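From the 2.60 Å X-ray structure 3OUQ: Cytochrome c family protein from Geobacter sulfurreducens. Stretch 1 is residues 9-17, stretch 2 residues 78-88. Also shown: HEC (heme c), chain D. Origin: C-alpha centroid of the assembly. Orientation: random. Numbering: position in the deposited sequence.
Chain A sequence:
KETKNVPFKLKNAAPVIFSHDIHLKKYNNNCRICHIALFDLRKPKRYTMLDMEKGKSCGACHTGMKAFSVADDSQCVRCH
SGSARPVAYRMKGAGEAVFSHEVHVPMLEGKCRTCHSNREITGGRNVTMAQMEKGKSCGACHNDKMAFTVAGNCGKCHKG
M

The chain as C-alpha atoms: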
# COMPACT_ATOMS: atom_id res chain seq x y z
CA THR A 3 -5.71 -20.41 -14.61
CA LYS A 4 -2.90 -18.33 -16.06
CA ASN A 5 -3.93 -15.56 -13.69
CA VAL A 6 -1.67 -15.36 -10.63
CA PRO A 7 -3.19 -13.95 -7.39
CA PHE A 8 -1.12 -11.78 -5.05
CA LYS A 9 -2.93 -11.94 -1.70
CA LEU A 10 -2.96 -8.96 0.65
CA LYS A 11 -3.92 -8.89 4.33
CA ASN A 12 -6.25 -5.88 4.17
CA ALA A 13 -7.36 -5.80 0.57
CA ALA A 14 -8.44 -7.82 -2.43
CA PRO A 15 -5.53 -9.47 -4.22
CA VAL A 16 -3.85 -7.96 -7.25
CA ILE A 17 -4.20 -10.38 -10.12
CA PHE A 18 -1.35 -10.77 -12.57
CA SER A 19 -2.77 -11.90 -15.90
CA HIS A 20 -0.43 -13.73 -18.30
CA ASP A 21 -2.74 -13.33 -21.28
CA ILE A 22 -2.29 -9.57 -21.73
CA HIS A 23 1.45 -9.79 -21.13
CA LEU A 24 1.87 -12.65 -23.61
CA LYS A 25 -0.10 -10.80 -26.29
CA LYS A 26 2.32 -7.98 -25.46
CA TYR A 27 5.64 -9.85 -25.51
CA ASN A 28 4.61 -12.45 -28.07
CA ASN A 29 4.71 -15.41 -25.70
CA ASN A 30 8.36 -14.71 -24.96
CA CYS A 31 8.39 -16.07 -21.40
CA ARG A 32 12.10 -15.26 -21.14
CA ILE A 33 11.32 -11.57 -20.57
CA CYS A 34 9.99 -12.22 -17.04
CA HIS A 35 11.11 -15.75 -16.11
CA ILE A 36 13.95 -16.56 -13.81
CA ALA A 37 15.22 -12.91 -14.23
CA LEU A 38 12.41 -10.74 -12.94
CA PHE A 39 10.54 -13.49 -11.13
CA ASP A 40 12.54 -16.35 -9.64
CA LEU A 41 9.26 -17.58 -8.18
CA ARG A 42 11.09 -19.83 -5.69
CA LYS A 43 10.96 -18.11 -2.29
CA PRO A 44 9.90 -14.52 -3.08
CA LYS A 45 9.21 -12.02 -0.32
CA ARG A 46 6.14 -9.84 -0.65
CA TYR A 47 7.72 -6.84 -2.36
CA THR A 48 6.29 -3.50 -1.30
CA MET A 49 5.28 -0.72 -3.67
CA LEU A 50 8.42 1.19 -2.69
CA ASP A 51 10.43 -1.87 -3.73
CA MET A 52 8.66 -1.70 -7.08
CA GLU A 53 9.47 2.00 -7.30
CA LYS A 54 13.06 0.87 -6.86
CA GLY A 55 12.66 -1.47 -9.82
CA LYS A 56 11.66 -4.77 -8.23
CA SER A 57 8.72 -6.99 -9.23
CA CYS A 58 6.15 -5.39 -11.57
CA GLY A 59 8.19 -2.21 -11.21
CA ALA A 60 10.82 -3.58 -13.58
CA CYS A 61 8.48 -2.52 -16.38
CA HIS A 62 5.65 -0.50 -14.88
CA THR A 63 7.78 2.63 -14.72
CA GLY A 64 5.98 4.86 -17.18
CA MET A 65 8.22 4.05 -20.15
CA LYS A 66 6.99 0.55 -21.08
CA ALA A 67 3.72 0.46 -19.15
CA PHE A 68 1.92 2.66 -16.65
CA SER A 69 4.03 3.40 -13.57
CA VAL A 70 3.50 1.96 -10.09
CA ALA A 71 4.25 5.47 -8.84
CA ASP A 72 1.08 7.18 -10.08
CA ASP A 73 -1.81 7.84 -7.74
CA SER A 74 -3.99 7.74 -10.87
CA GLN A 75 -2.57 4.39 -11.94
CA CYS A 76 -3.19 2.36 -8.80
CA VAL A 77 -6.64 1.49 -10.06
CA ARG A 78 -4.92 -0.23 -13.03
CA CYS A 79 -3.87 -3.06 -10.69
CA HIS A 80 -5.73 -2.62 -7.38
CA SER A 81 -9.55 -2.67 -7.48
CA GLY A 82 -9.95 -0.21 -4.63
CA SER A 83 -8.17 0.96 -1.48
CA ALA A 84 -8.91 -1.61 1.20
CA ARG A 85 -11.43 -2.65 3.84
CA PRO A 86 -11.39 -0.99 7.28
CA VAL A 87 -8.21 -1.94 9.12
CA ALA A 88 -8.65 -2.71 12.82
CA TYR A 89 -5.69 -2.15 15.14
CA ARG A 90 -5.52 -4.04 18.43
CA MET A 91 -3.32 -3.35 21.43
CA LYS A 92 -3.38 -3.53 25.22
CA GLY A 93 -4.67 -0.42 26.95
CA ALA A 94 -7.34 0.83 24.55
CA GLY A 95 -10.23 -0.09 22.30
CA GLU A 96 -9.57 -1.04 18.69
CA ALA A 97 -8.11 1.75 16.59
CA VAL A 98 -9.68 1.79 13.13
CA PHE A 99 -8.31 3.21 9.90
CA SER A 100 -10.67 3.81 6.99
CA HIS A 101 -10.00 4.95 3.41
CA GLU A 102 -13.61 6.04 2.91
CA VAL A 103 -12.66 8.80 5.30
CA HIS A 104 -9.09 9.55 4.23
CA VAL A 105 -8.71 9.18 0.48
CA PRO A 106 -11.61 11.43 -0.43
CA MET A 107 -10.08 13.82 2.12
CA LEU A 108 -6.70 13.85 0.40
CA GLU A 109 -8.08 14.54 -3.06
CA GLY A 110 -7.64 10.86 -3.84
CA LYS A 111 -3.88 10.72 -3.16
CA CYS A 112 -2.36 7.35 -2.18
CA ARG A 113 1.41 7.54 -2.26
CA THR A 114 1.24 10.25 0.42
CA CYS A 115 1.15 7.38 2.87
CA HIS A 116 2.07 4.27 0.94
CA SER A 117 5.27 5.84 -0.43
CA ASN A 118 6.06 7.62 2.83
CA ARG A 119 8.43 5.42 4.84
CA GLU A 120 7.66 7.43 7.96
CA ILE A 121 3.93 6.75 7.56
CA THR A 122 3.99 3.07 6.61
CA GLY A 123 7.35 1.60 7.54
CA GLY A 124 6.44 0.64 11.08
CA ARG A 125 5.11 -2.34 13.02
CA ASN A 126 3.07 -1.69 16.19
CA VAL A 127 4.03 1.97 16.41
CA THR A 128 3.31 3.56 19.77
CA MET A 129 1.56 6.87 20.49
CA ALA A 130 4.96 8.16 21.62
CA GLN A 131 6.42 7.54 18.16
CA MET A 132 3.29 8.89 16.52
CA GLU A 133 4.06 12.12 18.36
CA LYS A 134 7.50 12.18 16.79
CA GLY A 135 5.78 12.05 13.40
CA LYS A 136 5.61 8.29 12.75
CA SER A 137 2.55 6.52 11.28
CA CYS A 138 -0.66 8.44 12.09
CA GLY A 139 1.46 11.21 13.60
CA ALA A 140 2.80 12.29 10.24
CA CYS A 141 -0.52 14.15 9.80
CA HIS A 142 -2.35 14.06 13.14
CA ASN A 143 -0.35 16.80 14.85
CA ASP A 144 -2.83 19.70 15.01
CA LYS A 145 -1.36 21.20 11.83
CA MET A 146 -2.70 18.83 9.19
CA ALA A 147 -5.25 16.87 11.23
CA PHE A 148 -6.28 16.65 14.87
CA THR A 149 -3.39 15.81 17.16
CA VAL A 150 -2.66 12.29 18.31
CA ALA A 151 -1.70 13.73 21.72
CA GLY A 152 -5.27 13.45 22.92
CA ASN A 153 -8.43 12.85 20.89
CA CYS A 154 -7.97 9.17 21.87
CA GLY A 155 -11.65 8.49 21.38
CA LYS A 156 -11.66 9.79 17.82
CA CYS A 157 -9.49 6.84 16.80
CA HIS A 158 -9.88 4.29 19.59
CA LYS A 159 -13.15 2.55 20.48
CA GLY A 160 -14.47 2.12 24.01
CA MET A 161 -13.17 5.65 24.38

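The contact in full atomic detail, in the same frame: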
# COMPACT_ATOMS: atom_id res chain seq x y z
N LYS A 9 -2.09 -12.21 -2.86
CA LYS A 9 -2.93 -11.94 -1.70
C LYS A 9 -2.39 -10.87 -0.77
O LYS A 9 -1.18 -10.78 -0.54
CB LYS A 9 -3.16 -13.23 -0.94
N LEU A 10 -3.30 -10.04 -0.26
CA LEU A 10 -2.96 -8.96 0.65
C LEU A 10 -3.80 -9.11 1.93
O LEU A 10 -4.95 -9.53 1.88
CB LEU A 10 -3.23 -7.61 -0.02
CG LEU A 10 -2.38 -7.33 -1.26
CD1 LEU A 10 -2.88 -6.07 -1.96
CD2 LEU A 10 -0.93 -7.17 -0.86
N LYS A 11 -3.22 -8.76 3.07
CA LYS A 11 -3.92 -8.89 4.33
C LYS A 11 -5.17 -8.03 4.49
O LYS A 11 -6.18 -8.49 5.03
CB LYS A 11 -2.97 -8.59 5.49
N ASN A 12 -5.12 -6.79 4.02
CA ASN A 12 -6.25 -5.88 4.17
C ASN A 12 -6.96 -5.48 2.90
O ASN A 12 -7.76 -4.54 2.90
CB ASN A 12 -5.78 -4.61 4.87
CG ASN A 12 -4.93 -4.90 6.09
OD1 ASN A 12 -5.36 -5.63 6.98
ND2 ASN A 12 -3.73 -4.34 6.13
N ALA A 13 -6.70 -6.18 1.81
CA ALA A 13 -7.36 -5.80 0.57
C ALA A 13 -7.47 -6.97 -0.38
O ALA A 13 -6.86 -8.02 -0.16
CB ALA A 13 -6.59 -4.67 -0.10
N ALA A 14 -8.27 -6.79 -1.43
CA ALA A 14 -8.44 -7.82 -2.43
C ALA A 14 -7.07 -8.06 -3.02
O ALA A 14 -6.18 -7.22 -2.89
CB ALA A 14 -9.39 -7.34 -3.49
N PRO A 15 -6.85 -9.22 -3.65
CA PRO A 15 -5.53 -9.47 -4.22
C PRO A 15 -5.38 -8.79 -5.58
O PRO A 15 -6.37 -8.46 -6.23
CB PRO A 15 -5.49 -10.99 -4.34
CG PRO A 15 -6.91 -11.30 -4.71
CD PRO A 15 -7.71 -10.41 -3.76
N VAL A 16 -4.14 -8.55 -5.97
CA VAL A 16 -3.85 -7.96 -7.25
C VAL A 16 -3.67 -9.19 -8.09
O VAL A 16 -2.96 -10.11 -7.69
CB VAL A 16 -2.55 -7.17 -7.24
CG1 VAL A 16 -2.28 -6.58 -8.62
CG2 VAL A 16 -2.61 -6.11 -6.18
N ILE A 17 -4.30 -9.22 -9.26
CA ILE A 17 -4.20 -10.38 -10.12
C ILE A 17 -3.32 -10.16 -11.33
O ILE A 17 -3.63 -9.33 -12.18
CB ILE A 17 -5.58 -10.80 -10.62
CG1 ILE A 17 -6.42 -11.29 -9.44
CG2 ILE A 17 -5.45 -11.88 -11.67
CD1 ILE A 17 -7.84 -11.62 -9.82
N ARG A 78 -5.27 0.68 -11.93
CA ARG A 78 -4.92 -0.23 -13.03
C ARG A 78 -4.59 -1.64 -12.53
O ARG A 78 -4.69 -2.60 -13.29
CB ARG A 78 -3.72 0.30 -13.83
CG ARG A 78 -3.97 1.57 -14.64
CD ARG A 78 -5.11 1.43 -15.63
NE ARG A 78 -4.88 0.40 -16.65
CZ ARG A 78 -4.10 0.56 -17.71
NH1 ARG A 78 -3.46 1.69 -17.91
NH2 ARG A 78 -3.96 -0.43 -18.59
N CYS A 79 -4.18 -1.76 -11.27
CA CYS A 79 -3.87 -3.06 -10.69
C CYS A 79 -4.80 -3.38 -9.51
O CYS A 79 -5.42 -4.44 -9.48
CB CYS A 79 -2.42 -3.12 -10.23
SG CYS A 79 -1.20 -3.11 -11.58
N HIS A 80 -4.89 -2.45 -8.56
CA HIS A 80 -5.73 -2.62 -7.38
C HIS A 80 -7.17 -2.20 -7.68
O HIS A 80 -7.39 -1.17 -8.31
CB HIS A 80 -5.18 -1.77 -6.24
CG HIS A 80 -3.80 -2.16 -5.82
ND1 HIS A 80 -3.53 -3.16 -4.92
CD2 HIS A 80 -2.59 -1.70 -6.22
CE1 HIS A 80 -2.20 -3.27 -4.80
NE2 HIS A 80 -1.59 -2.39 -5.58
N SER A 81 -8.14 -2.99 -7.24
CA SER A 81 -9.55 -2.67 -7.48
C SER A 81 -9.94 -1.40 -6.73
O SER A 81 -10.49 -0.46 -7.31
CB SER A 81 -10.45 -3.83 -7.03
OG SER A 81 -10.40 -4.01 -5.62
N GLY A 82 -9.64 -1.38 -5.44
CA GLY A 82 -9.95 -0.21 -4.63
C GLY A 82 -8.81 0.11 -3.68
O GLY A 82 -7.64 -0.08 -4.00
N SER A 83 -9.16 0.62 -2.50
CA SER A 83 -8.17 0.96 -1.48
C SER A 83 -7.98 -0.26 -0.60
O SER A 83 -7.00 -0.99 -0.74
CB SER A 83 -8.68 2.12 -0.61
OG SER A 83 -9.03 3.24 -1.40
N ALA A 84 -8.94 -0.48 0.29
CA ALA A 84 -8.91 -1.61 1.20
C ALA A 84 -10.18 -1.61 2.03
O ALA A 84 -11.07 -0.77 1.83
CB ALA A 84 -7.69 -1.50 2.12
N ARG A 85 -10.28 -2.56 2.95
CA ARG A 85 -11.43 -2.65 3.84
C ARG A 85 -10.94 -1.99 5.12
O ARG A 85 -9.73 -1.81 5.30
CB ARG A 85 -11.80 -4.12 4.10
N PRO A 86 -11.84 -1.62 6.04
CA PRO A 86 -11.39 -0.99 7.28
C PRO A 86 -10.38 -1.82 8.06
O PRO A 86 -10.65 -2.99 8.37
CB PRO A 86 -12.69 -0.77 8.05
CG PRO A 86 -13.67 -0.49 6.95
CD PRO A 86 -13.31 -1.58 5.94
N VAL A 87 -9.23 -1.24 8.37
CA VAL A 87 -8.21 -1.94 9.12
C VAL A 87 -8.37 -1.71 10.63
O VAL A 87 -8.39 -0.57 11.10
CB VAL A 87 -6.80 -1.50 8.69
CG1 VAL A 87 -5.76 -2.03 9.66
CG2 VAL A 87 -6.50 -2.03 7.31
N ALA A 88 -8.50 -2.80 11.38
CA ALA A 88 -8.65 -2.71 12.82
C ALA A 88 -7.31 -2.95 13.52
O ALA A 88 -6.64 -3.94 13.26
CB ALA A 88 -9.65 -3.73 13.29
FE HEC D . 0.34 -2.00 -5.44
CHA HEC D . 1.09 -4.49 -3.19
CHB HEC D . -0.61 0.00 -2.89
CHC HEC D . 0.03 0.56 -7.62
CHD HEC D . 0.83 -4.18 -8.02
NA HEC D . 0.22 -2.22 -3.47
C1A HEC D . 0.72 -3.25 -2.69
C2A HEC D . 0.61 -2.95 -1.28
C3A HEC D . -0.03 -1.76 -1.21
C4A HEC D . -0.28 -1.31 -2.57
CMA HEC D . -0.32 -0.97 0.06
CAA HEC D . 1.16 -3.75 -0.11
CBA HEC D . 2.65 -3.55 0.12
CGA HEC D . 3.02 -2.10 0.36
O1A HEC D . 2.53 -1.51 1.33
O2A HEC D . 3.80 -1.54 -0.44
NB HEC D . -0.05 -0.09 -5.27
C1B HEC D . -0.45 0.60 -4.14
C2B HEC D . -0.65 1.99 -4.42
C3B HEC D . -0.39 2.14 -5.72
C4B HEC D . -0.07 0.85 -6.25
CMB HEC D . -1.14 3.06 -3.44
CAB HEC D . -0.41 3.42 -6.50
CBB HEC D . 0.72 4.39 -6.30
NC HEC D . 0.42 -1.84 -7.42
C1C HEC D . 0.24 -0.70 -8.18
C2C HEC D . 0.39 -0.99 -9.60
C3C HEC D . 0.55 -2.32 -9.71
C4C HEC D . 0.64 -2.84 -8.35
CMC HEC D . 0.48 0.01 -10.76
CAC HEC D . 0.51 -3.12 -11.02
CBC HEC D . 1.66 -2.83 -11.97
ND HEC D . 0.73 -3.95 -5.56
C1D HEC D . 0.84 -4.70 -6.72
C2D HEC D . 1.20 -6.07 -6.40
C3D HEC D . 1.37 -6.14 -5.03
C4D HEC D . 1.04 -4.83 -4.53
CMD HEC D . 1.40 -7.20 -7.40
CAD HEC D . 1.95 -7.30 -4.22
CBD HEC D . 3.40 -7.54 -4.57
CGD HEC D . 4.02 -8.68 -3.79
O1D HEC D . 5.16 -9.08 -4.12
O2D HEC D . 3.37 -9.19 -2.85
O HOH W 1 -6.91 -5.85 -6.73

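This is a small, mostly apolar contact between two segments far apart in sequence, built beside a covalently attached heme and fixed by a single direct hydrogen bond. About 393 Å² is buried, counting both sides.

Stretch 2 carries the heme attachment. Cys79 SG is bonded to HEC CAC at 1.8 Å, and His80 NE2 binds HEC FE at 2.0 Å. One further iron ligand, besides the porphyrin nitrogens, comes from elsewhere in the structure. These bonds tether the Cys79 and His80 side chains to the heme, and stretch 1 packs against them.

Val16 is buried and points toward stretch 2. Its two methyl groups reach different residues of stretch 2, and both lie against the heme. Val16 CG1 lies 3.8 Å from Cys79 CB and 4.0 Å from HEC CHD, while Val16 CG2 lies 3.2 Å from His80 CE1 and 3.8 Å from HEC C1D. A compact branched side chain suits this pocket. Leu10 adds a second apolar contact, with CD1 4.0 Å from His80 CE1, at the edge of the imidazole ring.

The direct hydrogen bond is between backbones. Arg85 N donates to Asn12 O at 3.2 Å, and the angle of 169° is nearly straight. The same Asn12 O lies 3.1 Å from Ala84 CB. The chains run close here, with Ala13 CA and Ala84 CA 4.5 Å apart. Small side chains fit this spacing: Ala13 CB meets Ala84 CB at 4.0 Å.

The Asn12 side chain also points toward stretch 2, and its CG packs 3.5 Å from Val87 CG2. Its ND2 is hydrogen-bonded elsewhere in the structure, so its amide nitrogen is not left without a partner.

One water links the backbones near Cys79. It donates to Pro15 O at 2.7 Å and accepts from Ser81 N at 3.2 Å. Its bond to Cys79 O, at 3.4 Å, is weak.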